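Local structure of beta-lactamase (Nostoc sp., 6NHS) at residues N69-L74 against Q180-L185; I85-G90 against N99-I104; V135-L140 against G155-T160. The protein probably hydrolyses the beta-lactam ring of penicillin-type antibiotics through a serine nucleophile, acting as a class D beta-lactamase. All coordinates share one frame; numbering follows the deposited sequence.

Interaction 1: N69-L74 against Q180-L185; sequences NSLVAL and QRTLDL. With FMT (formic acid), chain I.
Leu-71 and Leu-74 pack against Thr-182 and Leu-185 in a helix pair of the helical region typical of penicillin-recognising serine enzymes. The helices run in roughly opposite directions, the segment axes inclined at 141° and 9.4 Å apart at closest approach. The small beta-branched Thr-182 fits where the backbones come nearest, its CA 6.0 Å from Leu-74 CA. It sends CG2, anti to its backbone N, against helix 65-76: the methyl lies 3.4 Å from the carbonyl O of Leu-71 and 3.8 Å from CD2 of the same residue, with Leu-74 CB close by. Leucines extend the apolar seam on both sides. Leu-74 CD1 meets Leu-185 CB at 3.9 Å, the two side chains slanting past each other, while Leu-71 CD2 reaches Leu-183 CD2. The other branch of Thr-182 serves polar partners, as its OG1 bonds Glu-75 and Ser-179 and lies 2.8 Å from O1 of a formic acid, probably from the crystallisation liquor. Arg-181 stretches out to the same formic acid molecule, NH1 donating to O1 at 2.7 Å, and Leu-185 CD1 lies over one guanidinium face. Helix 161-172 lines the Leu-71 and Leu-183 end of the seam through Leu-171; on another flank of helix 65-76, Val-72 and Ala-73 rest on Ile-123 of helix 113-123.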
ATOM      1  N   ASN A  69      -4.627   3.020   6.807  1.00 23.29           N
ATOM      2  CA  ASN A  69      -4.511   3.926   7.948  1.00 23.75           C
ATOM      3  C   ASN A  69      -5.014   5.327   7.602  1.00 24.76           C
ATOM      4  O   ASN A  69      -5.668   5.980   8.424  1.00 24.08           O
ATOM      5  CB  ASN A  69      -3.051   3.970   8.412  1.00 22.32           C
ATOM      6  CG  ASN A  69      -2.899   4.265   9.904  1.00 28.20           C
ATOM      7  OD1 ASN A  69      -3.861   4.609  10.592  1.00 29.92           O
ATOM      8  ND2 ASN A  69      -1.669   4.128  10.407  1.00 26.87           N
ATOM      9  N   SER A  70      -4.718   5.800   6.387  1.00 24.06           N
ATOM     10  CA  SER A  70      -5.159   7.129   5.964  1.00 24.77           C
ATOM     11  C   SER A  70      -6.679   7.224   5.936  1.00 25.09           C
ATOM     12  O   SER A  70      -7.255   8.235   6.355  1.00 24.11           O
ATOM     13  CB  SER A  70      -4.602   7.462   4.573  1.00 23.15           C
ATOM     14  OG  SER A  70      -3.185   7.398   4.535  1.00 26.51           O
ATOM     15  N   LEU A  71      -7.340   6.185   5.414  1.00 24.77           N
ATOM     16  CA  LEU A  71      -8.798   6.158   5.358  1.00 25.11           C
ATOM     17  C   LEU A  71      -9.409   6.253   6.748  1.00 25.53           C
ATOM     18  O   LEU A  71     -10.328   7.050   6.982  1.00 25.24           O
ATOM     19  CB  LEU A  71      -9.264   4.874   4.669  1.00 23.16           C
ATOM     20  CG  LEU A  71      -8.870   4.757   3.202  1.00 24.87           C
ATOM     21  CD1 LEU A  71      -8.924   3.293   2.745  1.00 25.74           C
ATOM     22  CD2 LEU A  71      -9.810   5.633   2.372  1.00 22.09           C
ATOM     23  N   VAL A  72      -8.924   5.431   7.681  1.00 24.17           N
ATOM     24  CA  VAL A  72      -9.516   5.401   9.016  1.00 24.63           C
ATOM     25  C   VAL A  72      -9.224   6.702   9.751  1.00 24.21           C
ATOM     26  O   VAL A  72     -10.083   7.236  10.465  1.00 23.72           O
ATOM     27  CB  VAL A  72      -9.004   4.178   9.798  1.00 24.93           C
ATOM     28  CG1 VAL A  72      -9.566   4.170  11.213  1.00 22.70           C
ATOM     29  CG2 VAL A  72      -9.361   2.864   9.050  1.00 24.17           C
ATOM     30  N   ALA A  73      -8.011   7.231   9.583  1.00 21.91           N
ATOM     31  CA  ALA A  73      -7.630   8.464  10.266  1.00 23.85           C
ATOM     32  C   ALA A  73      -8.519   9.622   9.835  1.00 23.18           C
ATOM     33  O   ALA A  73      -9.002  10.393  10.670  1.00 27.85           O
ATOM     34  CB  ALA A  73      -6.158   8.781   9.992  1.00 24.26           C
ATOM     35  N   LEU A  74      -8.741   9.761   8.529  1.00 22.30           N
ATOM     36  CA  LEU A  74      -9.618  10.817   8.033  1.00 25.05           C
ATOM     37  C   LEU A  74     -11.066  10.565   8.427  1.00 28.41           C
ATOM     38  O   LEU A  74     -11.776  11.497   8.823  1.00 28.88           O
ATOM     39  CB  LEU A  74      -9.491  10.934   6.511  1.00 21.24           C
ATOM     40  CG  LEU A  74      -8.175  11.561   6.033  1.00 25.78           C
ATOM     41  CD1 LEU A  74      -7.935  11.232   4.546  1.00 23.73           C
ATOM     42  CD2 LEU A  74      -8.165  13.074   6.272  1.00 23.93           C
ATOM     43  N   GLN A 180     -17.456   9.716   0.936  1.00 31.64           N
ATOM     44  CA  GLN A 180     -16.907  10.158  -0.346  1.00 34.50           C
ATOM     45  C   GLN A 180     -15.762  11.148  -0.148  1.00 34.56           C
ATOM     46  O   GLN A 180     -14.775  11.130  -0.896  1.00 32.35           O
ATOM     47  CB  GLN A 180     -18.008  10.780  -1.204  1.00 34.75           C
ATOM     48  CG  GLN A 180     -17.570  11.107  -2.630  1.00 36.44           C
ATOM     49  CD  GLN A 180     -17.175   9.866  -3.412  1.00 36.86           C
ATOM     50  OE1 GLN A 180     -17.979   8.957  -3.595  1.00 37.30           O
ATOM     51  NE2 GLN A 180     -15.925   9.817  -3.863  1.00 34.79           N
ATOM     52  N   ARG A 181     -15.876  12.024   0.852  1.00 35.21           N
ATOM     53  CA  ARG A 181     -14.790  12.954   1.147  1.00 34.13           C
ATOM     54  C   ARG A 181     -13.515  12.204   1.515  1.00 30.01           C
ATOM     55  O   ARG A 181     -12.429  12.519   1.016  1.00 28.73           O
ATOM     56  CB  ARG A 181     -15.206  13.897   2.276  1.00 38.96           C
ATOM     57  CG  ARG A 181     -14.101  14.816   2.779  1.00 40.67           C
ATOM     58  CD  ARG A 181     -14.576  15.591   3.999  1.00 45.68           C
ATOM     59  NE  ARG A 181     -13.585  16.565   4.454  1.00 48.13           N
ATOM     60  CZ  ARG A 181     -12.619  16.300   5.328  1.00 44.64           C
ATOM     61  NH1 ARG A 181     -12.504  15.086   5.851  1.00 42.61           N
ATOM     62  NH2 ARG A 181     -11.765  17.251   5.678  1.00 40.82           N
ATOM     63  N   THR A 182     -13.630  11.210   2.396  1.00 28.15           N
ATOM     64  CA  THR A 182     -12.471  10.406   2.774  1.00 28.98           C
ATOM     65  C   THR A 182     -11.858   9.726   1.557  1.00 28.97           C
ATOM     66  O   THR A 182     -10.634   9.739   1.374  1.00 25.95           O
ATOM     67  CB  THR A 182     -12.870   9.363   3.821  1.00 30.65           C
ATOM     68  OG1 THR A 182     -13.316  10.021   5.011  1.00 26.05           O
ATOM     69  CG2 THR A 182     -11.684   8.465   4.159  1.00 29.95           C
ATOM     70  N   LEU A 183     -12.700   9.126   0.708  1.00 28.66           N
ATOM     71  CA  LEU A 183     -12.201   8.462  -0.496  1.00 28.92           C
ATOM     72  C   LEU A 183     -11.484   9.445  -1.409  1.00 29.13           C
ATOM     73  O   LEU A 183     -10.402   9.149  -1.929  1.00 32.05           O
ATOM     74  CB  LEU A 183     -13.354   7.801  -1.255  1.00 30.21           C
ATOM     75  CG  LEU A 183     -14.214   6.779  -0.520  1.00 35.68           C
ATOM     76  CD1 LEU A 183     -15.297   6.231  -1.447  1.00 36.47           C
ATOM     77  CD2 LEU A 183     -13.347   5.660   0.034  1.00 38.40           C
ATOM     78  N   ASP A 184     -12.096  10.611  -1.643  1.00 28.92           N
ATOM     79  CA  ASP A 184     -11.494  11.607  -2.525  1.00 31.43           C
ATOM     80  C   ASP A 184     -10.112  12.016  -2.035  1.00 30.56           C
ATOM     81  O   ASP A 184      -9.175  12.147  -2.832  1.00 29.45           O
ATOM     82  CB  ASP A 184     -12.393  12.844  -2.620  1.00 31.59           C
ATOM     83  CG  ASP A 184     -13.655  12.604  -3.432  1.00 36.77           C
ATOM     84  OD1 ASP A 184     -13.752  11.568  -4.121  1.00 36.88           O
ATOM     85  OD2 ASP A 184     -14.554  13.462  -3.368  1.00 37.70           O
ATOM     86  N   LEU A 185      -9.964  12.236  -0.728  1.00 29.88           N
ATOM     87  CA  LEU A 185      -8.677  12.688  -0.205  1.00 29.13           C
ATOM     88  C   LEU A 185      -7.620  11.600  -0.342  1.00 26.35           C
ATOM     89  O   LEU A 185      -6.500  11.865  -0.790  1.00 26.48           O
ATOM     90  CB  LEU A 185      -8.825  13.126   1.254  1.00 29.33           C
ATOM     91  CG  LEU A 185      -9.679  14.372   1.489  1.00 33.63           C
ATOM     92  CD1 LEU A 185      -9.893  14.605   2.985  1.00 34.74           C
ATOM     93  CD2 LEU A 185      -9.039  15.590   0.837  1.00 34.38           C
TER
HETATM   94  C   FMT I 308     -14.614  12.541   6.672  1.00 57.94           C
HETATM   95  O1  FMT I 308     -13.796  12.722   5.766  1.00 54.89           O
HETATM   96  O2  FMT I 308     -15.809  12.284   6.498  1.00 58.68           O
HETATM   97  O   HOH W   1     -11.210  14.144   8.567  1.00 29.74           O

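Interaction 2: I85-G90 against N99-I104; sequences ILTWDG and NQDTNI. With EDO (1,2-ethanediol), chain D.
Trp-88 and Asn-99 meet with the indole laid across backbone, not against another ring. With CG anti to the backbone N (chi1 173°), the indole turns one face to the Asn-99 to Gln-100 peptide: Asn-99 CA sits 3.6 Å from the centroid of the five-membered ring, nearly over it, in a CH-pi contact. The carbonyl C of Asn-99 lies over the middle of the ring system and Gln-100 N nearer its rim. The Asn-99 side chain crosses the indole at a slant, its amide plane 37° from the ring, and its CB touches Trp-88 CZ2 at 3.7 Å. On the opposite face Gly-90 CA comes within 3.4 Å of the ring plane; its positive phi calls for glycine, since a CB would jam against the carbonyl O of Asp-89. The polar ends turn to the intervening loop, Trp-88 NE1 donating to Met-91 O and Asn-99 OD1 accepting from Arg-93 N. Asp-101 runs beside Thr-87, pointing the same way, and its OD1 accepts from Trp-88 N at 2.8 Å, approached on the anti side and 22° out of the carboxylate plane; a water joins this oxygen to the carbonyl O of Trp-88. At the strand end of the contact, Leu-86 and Thr-102 exchange two backbone bonds: Leu-86 N to Thr-102 O is 3.0 Å, and Thr-102 N to Leu-86 O is 3.1 Å and nearly straight. Their side chains share one face, which rests on Phe-115 of helix 113-123. The whole is a small surface beta hairpin with a long loop, a weakly bonded antiparallel ribbon.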
ATOM      1  N   ILE A  85      -1.533  19.510   9.746  1.00 22.62           N
ATOM      2  CA  ILE A  85      -0.129  19.302  10.099  1.00 22.95           C
ATOM      3  C   ILE A  85      -0.041  18.463  11.364  1.00 26.46           C
ATOM      4  O   ILE A  85      -0.792  18.681  12.323  1.00 23.07           O
ATOM      5  CB  ILE A  85       0.597  20.649  10.299  1.00 22.62           C
ATOM      6  CG1 ILE A  85       0.759  21.388   8.966  1.00 23.47           C
ATOM      7  CG2 ILE A  85       1.971  20.438  10.959  1.00 22.80           C
ATOM      8  CD1 ILE A  85       1.165  22.854   9.137  1.00 28.14           C
ATOM      9  N   LEU A  86       0.867  17.489  11.362  1.00 19.20           N
ATOM     10  CA  LEU A  86       1.422  16.946  12.592  1.00 21.89           C
ATOM     11  C   LEU A  86       2.884  17.363  12.664  1.00 25.39           C
ATOM     12  O   LEU A  86       3.602  17.314  11.656  1.00 23.17           O
ATOM     13  CB  LEU A  86       1.299  15.421  12.654  1.00 22.99           C
ATOM     14  CG  LEU A  86      -0.102  14.806  12.706  1.00 21.87           C
ATOM     15  CD1 LEU A  86       0.003  13.272  12.787  1.00 19.68           C
ATOM     16  CD2 LEU A  86      -0.911  15.351  13.873  1.00 19.88           C
ATOM     17  N   THR A  87       3.322  17.794  13.840  1.00 24.57           N
ATOM     18  CA  THR A  87       4.662  18.348  13.950  1.00 20.19           C
ATOM     19  C   THR A  87       5.678  17.278  14.334  1.00 22.07           C
ATOM     20  O   THR A  87       5.390  16.341  15.084  1.00 21.96           O
ATOM     21  CB  THR A  87       4.705  19.500  14.960  1.00 21.16           C
ATOM     22  OG1 THR A  87       4.114  19.095  16.206  1.00 23.32           O
ATOM     23  CG2 THR A  87       3.964  20.723  14.415  1.00 22.45           C
ATOM     24  N   TRP A  88       6.883  17.437  13.801  1.00 22.21           N
ATOM     25  CA  TRP A  88       8.000  16.579  14.170  1.00 24.17           C
ATOM     26  C   TRP A  88       8.323  16.737  15.655  1.00 23.51           C
ATOM     27  O   TRP A  88       8.302  17.848  16.196  1.00 24.07           O
ATOM     28  CB  TRP A  88       9.197  16.954  13.290  1.00 23.85           C
ATOM     29  CG  TRP A  88      10.502  16.319  13.608  1.00 22.28           C
ATOM     30  CD1 TRP A  88      10.753  14.995  13.792  1.00 25.07           C
ATOM     31  CD2 TRP A  88      11.762  16.989  13.712  1.00 22.93           C
ATOM     32  NE1 TRP A  88      12.094  14.802  14.042  1.00 23.46           N
ATOM     33  CE2 TRP A  88      12.733  16.013  13.993  1.00 23.69           C
ATOM     34  CE3 TRP A  88      12.159  18.330  13.620  1.00 23.32           C
ATOM     35  CZ2 TRP A  88      14.083  16.329  14.172  1.00 26.28           C
ATOM     36  CZ3 TRP A  88      13.503  18.643  13.805  1.00 27.37           C
ATOM     37  CH2 TRP A  88      14.445  17.644  14.075  1.00 27.43           C
ATOM     38  N   ASP A  89       8.621  15.615  16.325  1.00 23.13           N
ATOM     39  CA  ASP A  89       8.924  15.642  17.755  1.00 24.84           C
ATOM     40  C   ASP A  89      10.377  15.996  18.067  1.00 23.94           C
ATOM     41  O   ASP A  89      10.772  15.940  19.239  1.00 24.89           O
ATOM     42  CB  ASP A  89       8.572  14.298  18.407  1.00 26.91           C
ATOM     43  CG  ASP A  89       9.398  13.137  17.871  1.00 30.35           C
ATOM     44  OD1 ASP A  89      10.313  13.345  17.039  1.00 28.60           O
ATOM     45  OD2 ASP A  89       9.118  11.996  18.290  1.00 31.42           O
ATOM     46  N   GLY A  90      11.183  16.347  17.066  1.00 24.48           N
ATOM     47  CA  GLY A  90      12.571  16.701  17.308  1.00 24.89           C
ATOM     48  C   GLY A  90      13.546  15.539  17.353  1.00 28.24           C
ATOM     49  O   GLY A  90      14.762  15.777  17.380  1.00 31.43           O
ATOM     50  N   ASN A  99      12.512  14.237   9.341  1.00 27.04           N
ATOM     51  CA  ASN A  99      12.802  15.124  10.468  1.00 25.36           C
ATOM     52  C   ASN A  99      12.254  16.526  10.224  1.00 27.34           C
ATOM     53  O   ASN A  99      12.974  17.521  10.299  1.00 25.32           O
ATOM     54  CB  ASN A  99      14.304  15.152  10.724  1.00 27.46           C
ATOM     55  CG  ASN A  99      14.864  13.776  11.031  1.00 32.18           C
ATOM     56  OD1 ASN A  99      14.214  12.963  11.692  1.00 30.21           O
ATOM     57  ND2 ASN A  99      16.075  13.505  10.549  1.00 36.63           N
ATOM     58  N   GLN A 100      10.952  16.607   9.956  0.69 24.20           N
ATOM     59  CA  GLN A 100      10.317  17.878   9.649  0.69 26.41           C
ATOM     60  C   GLN A 100       8.817  17.723   9.835  0.69 24.17           C
ATOM     61  O   GLN A 100       8.276  16.624   9.703  0.69 22.33           O
ATOM     62  CB  GLN A 100      10.622  18.323   8.216  0.69 29.86           C
ATOM     63  CG  GLN A 100      10.016  17.406   7.174  0.69 31.49           C
ATOM     64  CD  GLN A 100      10.422  17.768   5.760  0.69 40.15           C
ATOM     65  OE1 GLN A 100      10.999  18.825   5.525  0.69 44.09           O
ATOM     66  NE2 GLN A 100      10.120  16.887   4.806  0.69 42.98           N
ATOM     67  N   ASP A 101       8.151  18.838  10.131  1.00 21.84           N
ATOM     68  CA  ASP A 101       6.690  18.842  10.189  1.00 23.74           C
ATOM     69  C   ASP A 101       6.122  18.412   8.839  1.00 23.20           C
ATOM     70  O   ASP A 101       6.724  18.648   7.790  1.00 23.05           O
ATOM     71  CB  ASP A 101       6.153  20.240  10.534  1.00 23.38           C
ATOM     72  CG  ASP A 101       6.708  20.799  11.831  1.00 23.93           C
ATOM     73  OD1 ASP A 101       7.201  20.034  12.681  1.00 23.28           O
ATOM     74  OD2 ASP A 101       6.618  22.028  12.011  1.00 23.43           O
ATOM     75  N   THR A 102       4.949  17.779   8.850  1.00 21.65           N
ATOM     76  CA  THR A 102       4.422  17.277   7.584  1.00 19.99           C
ATOM     77  C   THR A 102       2.900  17.152   7.673  1.00 23.85           C
ATOM     78  O   THR A 102       2.285  17.441   8.701  1.00 22.59           O
ATOM     79  CB  THR A 102       5.102  15.953   7.207  1.00 20.51           C
ATOM     80  OG1 THR A 102       4.896  15.669   5.814  1.00 23.63           O
ATOM     81  CG2 THR A 102       4.566  14.800   8.048  1.00 19.72           C
ATOM     82  N   ASN A 103       2.294  16.758   6.558  1.00 22.70           N
ATOM     83  CA  ASN A 103       0.870  16.477   6.480  1.00 20.69           C
ATOM     84  C   ASN A 103       0.718  15.083   5.889  1.00 21.30           C
ATOM     85  O   ASN A 103       1.709  14.427   5.544  1.00 21.94           O
ATOM     86  CB  ASN A 103       0.131  17.553   5.660  1.00 19.52           C
ATOM     87  CG  ASN A 103       0.603  17.637   4.203  1.00 21.03           C
ATOM     88  OD1 ASN A 103       0.821  16.624   3.543  1.00 22.28           O
ATOM     89  ND2 ASN A 103       0.736  18.864   3.692  1.00 20.12           N
ATOM     90  N   ILE A 104      -0.528  14.624   5.751  1.00 19.60           N
ATOM     91  CA  ILE A 104      -0.724  13.226   5.383  1.00 18.95           C
ATOM     92  C   ILE A 104      -0.325  12.983   3.931  1.00 24.37           C
ATOM     93  O   ILE A 104       0.137  11.886   3.587  1.00 21.95           O
ATOM     94  CB  ILE A 104      -2.172  12.781   5.685  1.00 22.04           C
ATOM     95  CG1 ILE A 104      -2.289  11.254   5.654  1.00 23.90           C
ATOM     96  CG2 ILE A 104      -3.171  13.406   4.712  1.00 21.62           C
ATOM     97  CD1 ILE A 104      -3.649  10.746   6.124  1.00 22.34           C
TER
HETATM   98  C1  EDO D 303       5.024  23.779   9.382  1.00 39.44           C
HETATM   99  O1  EDO D 303       6.233  23.522  10.101  1.00 35.44           O
HETATM  100  C2  EDO D 303       4.206  24.805  10.152  1.00 44.84           C
HETATM  101  O2  EDO D 303       3.957  24.285  11.464  1.00 53.06           O
HETATM  102  O   HOH W   2       8.407  20.413  15.103  1.00 27.31           O

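Interaction 3: V135-L140 against G155-T160; sequences VGYGNL and GPLQIT. With EDO (1,2-ethanediol), chain F.
Tyr-137, Gly-138 and Asn-139 form the Tyr-Gly-Asn motif characteristic of class D beta-lactamases, and fit closely against Pro-156 to Ile-159. Ile-159 CD1 lies over one face of the Tyr-137 ring, 3.8 Å from its centroid, in a CH-pi contact, and Leu-157 CD2 touches CE1 of the same ring. Phe-65 and Phe-167 also meet it edge-to-face. At Gly-138 the backbones close up, its CA lying 3.4 Å from Gln-158 O; a CB would clash with that oxygen at 2.4 Å, and positive phi is a second reason for glycine. Asn-139 suits backbone that needs partners, because its amide both donates and accepts. Its CG lies between the backbone N and the carbonyl carbon (chi1 72°), against Gln-158 N. OD1 accepts from Gln-158 N at 3.0 Å, the donor standing well above the carbonyl plane, while the main-chain N of Asn-139 donates to Gln-158 O at 2.8 Å. The other side is looser. The Leu-140 side chain starts away from the partner segment, the end of Gln-158 leads off, and an ethanediol holds the carbonyl O of Leu-140 weakly. Asn-139 ND2 completes the grip, meeting Pro-156 O at 3.0 Å with an almost straight N-H (177°).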
ATOM      1  N   VAL A 135     -13.775  -3.750   7.274  1.00 30.43           N
ATOM      2  CA  VAL A 135     -13.195  -3.757   5.933  1.00 30.75           C
ATOM      3  C   VAL A 135     -12.761  -5.162   5.529  1.00 32.81           C
ATOM      4  O   VAL A 135     -12.746  -5.499   4.335  1.00 35.63           O
ATOM      5  CB  VAL A 135     -12.020  -2.756   5.879  1.00 28.84           C
ATOM      6  CG1 VAL A 135     -11.220  -2.898   4.588  1.00 30.23           C
ATOM      7  CG2 VAL A 135     -12.538  -1.329   6.026  1.00 28.44           C
ATOM      8  N   GLY A 136     -12.413  -6.002   6.497  1.00 31.86           N
ATOM      9  CA  GLY A 136     -11.857  -7.303   6.178  1.00 31.56           C
ATOM     10  C   GLY A 136     -10.416  -7.241   5.727  1.00 30.34           C
ATOM     11  O   GLY A 136     -10.034  -7.952   4.792  1.00 30.73           O
ATOM     12  N   TYR A 137      -9.591  -6.417   6.381  1.00 26.60           N
ATOM     13  CA  TYR A 137      -8.247  -6.124   5.889  1.00 25.59           C
ATOM     14  C   TYR A 137      -7.270  -7.219   6.310  1.00 27.51           C
ATOM     15  O   TYR A 137      -7.036  -7.417   7.506  1.00 28.06           O
ATOM     16  CB  TYR A 137      -7.776  -4.767   6.413  1.00 25.85           C
ATOM     17  CG  TYR A 137      -6.435  -4.342   5.848  1.00 25.25           C
ATOM     18  CD1 TYR A 137      -5.250  -4.705   6.476  1.00 24.53           C
ATOM     19  CD2 TYR A 137      -6.357  -3.598   4.679  1.00 23.34           C
ATOM     20  CE1 TYR A 137      -4.019  -4.332   5.963  1.00 23.10           C
ATOM     21  CE2 TYR A 137      -5.123  -3.214   4.153  1.00 25.59           C
ATOM     22  CZ  TYR A 137      -3.958  -3.581   4.813  1.00 23.14           C
ATOM     23  OH  TYR A 137      -2.725  -3.220   4.310  1.00 22.80           O
ATOM     24  N   GLY A 138      -6.679  -7.908   5.331  1.00 28.87           N
ATOM     25  CA  GLY A 138      -5.613  -8.861   5.625  1.00 27.05           C
ATOM     26  C   GLY A 138      -6.059  -9.977   6.553  1.00 28.04           C
ATOM     27  O   GLY A 138      -7.180 -10.490   6.453  1.00 27.50           O
ATOM     28  N   ASN A 139      -5.172 -10.364   7.478  1.00 27.70           N
ATOM     29  CA  ASN A 139      -5.471 -11.415   8.449  1.00 27.28           C
ATOM     30  C   ASN A 139      -6.187 -10.893   9.691  1.00 27.76           C
ATOM     31  O   ASN A 139      -6.336 -11.641  10.663  1.00 28.04           O
ATOM     32  CB  ASN A 139      -4.191 -12.168   8.848  1.00 27.12           C
ATOM     33  CG  ASN A 139      -3.255 -11.345   9.745  1.00 30.21           C
ATOM     34  OD1 ASN A 139      -3.470 -10.163   9.975  1.00 30.67           O
ATOM     35  ND2 ASN A 139      -2.199 -11.984  10.239  1.00 27.91           N
ATOM     36  N   LEU A 140      -6.610  -9.624   9.688  1.00 27.57           N
ATOM     37  CA  LEU A 140      -7.534  -9.056  10.669  1.00 30.67           C
ATOM     38  C   LEU A 140      -6.958  -8.956  12.079  1.00 33.85           C
ATOM     39  O   LEU A 140      -7.717  -8.782  13.036  1.00 35.37           O
ATOM     40  CB  LEU A 140      -8.848  -9.852  10.728  1.00 31.65           C
ATOM     41  CG  LEU A 140      -9.528 -10.224   9.410  1.00 33.22           C
ATOM     42  CD1 LEU A 140     -10.770 -11.064   9.695  1.00 34.05           C
ATOM     43  CD2 LEU A 140      -9.888  -8.984   8.633  1.00 29.72           C
ATOM     44  N   GLY A 155       4.167  -6.981  13.045  1.00 35.18           N
ATOM     45  CA  GLY A 155       3.196  -8.034  13.246  1.00 32.76           C
ATOM     46  C   GLY A 155       2.308  -7.699  14.426  1.00 30.25           C
ATOM     47  O   GLY A 155       2.613  -6.800  15.213  1.00 31.86           O
ATOM     48  N   PRO A 156       1.208  -8.439  14.604  1.00 30.38           N
ATOM     49  CA  PRO A 156       0.873  -9.657  13.858  1.00 29.87           C
ATOM     50  C   PRO A 156       0.102  -9.450  12.555  1.00 31.01           C
ATOM     51  O   PRO A 156      -0.244 -10.447  11.926  1.00 31.29           O
ATOM     52  CB  PRO A 156       0.011 -10.431  14.857  1.00 31.28           C
ATOM     53  CG  PRO A 156      -0.702  -9.361  15.619  1.00 29.97           C
ATOM     54  CD  PRO A 156       0.264  -8.194  15.712  1.00 29.92           C
ATOM     55  N   LEU A 157      -0.169  -8.210  12.152  1.00 29.27           N
ATOM     56  CA  LEU A 157      -0.948  -7.986  10.938  1.00 30.23           C
ATOM     57  C   LEU A 157      -0.174  -8.444   9.708  1.00 31.17           C
ATOM     58  O   LEU A 157       0.992  -8.083   9.523  1.00 31.45           O
ATOM     59  CB  LEU A 157      -1.319  -6.509  10.792  1.00 28.27           C
ATOM     60  CG  LEU A 157      -2.207  -6.183   9.587  1.00 26.71           C
ATOM     61  CD1 LEU A 157      -3.535  -6.941   9.700  1.00 30.24           C
ATOM     62  CD2 LEU A 157      -2.450  -4.673   9.463  1.00 24.54           C
ATOM     63  N   GLN A 158      -0.823  -9.250   8.868  1.00 30.24           N
ATOM     64  CA  GLN A 158      -0.254  -9.651   7.589  1.00 28.85           C
ATOM     65  C   GLN A 158      -1.345  -9.600   6.526  1.00 30.62           C
ATOM     66  O   GLN A 158      -2.540  -9.556   6.834  1.00 30.29           O
ATOM     67  CB  GLN A 158       0.373 -11.049   7.662  1.00 33.64           C
ATOM     68  CG  GLN A 158       1.525 -11.170   8.663  1.00 37.68           C
ATOM     69  CD  GLN A 158       2.156 -12.548   8.649  1.00 44.56           C
ATOM     70  OE1 GLN A 158       2.583 -13.031   7.610  1.00 44.30           O
ATOM     71  NE2 GLN A 158       2.208 -13.191   9.806  1.00 49.44           N
ATOM     72  N   ILE A 159      -0.921  -9.598   5.261  1.00 27.64           N
ATOM     73  CA  ILE A 159      -1.855  -9.506   4.146  1.00 29.77           C
ATOM     74  C   ILE A 159      -1.236 -10.190   2.932  1.00 30.38           C
ATOM     75  O   ILE A 159      -0.018 -10.165   2.737  1.00 30.85           O
ATOM     76  CB  ILE A 159      -2.224  -8.026   3.857  1.00 28.27           C
ATOM     77  CG1 ILE A 159      -3.382  -7.925   2.866  1.00 26.42           C
ATOM     78  CG2 ILE A 159      -1.002  -7.237   3.348  1.00 27.54           C
ATOM     79  CD1 ILE A 159      -3.988  -6.551   2.806  1.00 25.16           C
ATOM     80  N   THR A 160      -2.093 -10.839   2.120  1.00 28.64           N
ATOM     81  CA  THR A 160      -1.649 -11.441   0.872  1.00 26.24           C
ATOM     82  C   THR A 160      -1.786 -10.443  -0.272  1.00 26.16           C
ATOM     83  O   THR A 160      -2.545  -9.477  -0.180  1.00 28.33           O
ATOM     84  CB  THR A 160      -2.473 -12.692   0.555  1.00 27.79           C
ATOM     85  OG1 THR A 160      -3.757 -12.293   0.060  1.00 27.65           O
ATOM     86  CG2 THR A 160      -2.653 -13.577   1.804  1.00 27.52           C
TER
HETATM   87  C1  EDO F 305      -5.963  -9.658  17.048  1.00 54.18           C
HETATM   88  O1  EDO F 305      -4.532  -9.747  17.035  1.00 51.44           O
HETATM   89  C2  EDO F 305      -6.400  -8.220  17.314  1.00 54.07           C
HETATM   90  O2  EDO F 305      -7.188  -7.745  16.214  1.00 52.16           O

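Interactions 1 and 2 have centres about 19 Å apart but touch through Ser-70 OG and Ile-104 CD1; interactions 1 and 3 are also about 19 Å apart at their centres, yet their nearest atoms stay about 6 Å from each other. Interactions 2 and 3 lie farthest apart, about 28 Å between centres. Along the chain, 69-74 and 180-185 enclose the other two, first the 85-104 ribbon and then the 135-160 loops. Helix 65-76 joins them: it forms one side of interaction 1, touches interaction 2 through Ser-70 and reaches interaction 3 through Phe-65, so all three border the helix whose start probably supplies the catalytic serine in an SxxK-type motif.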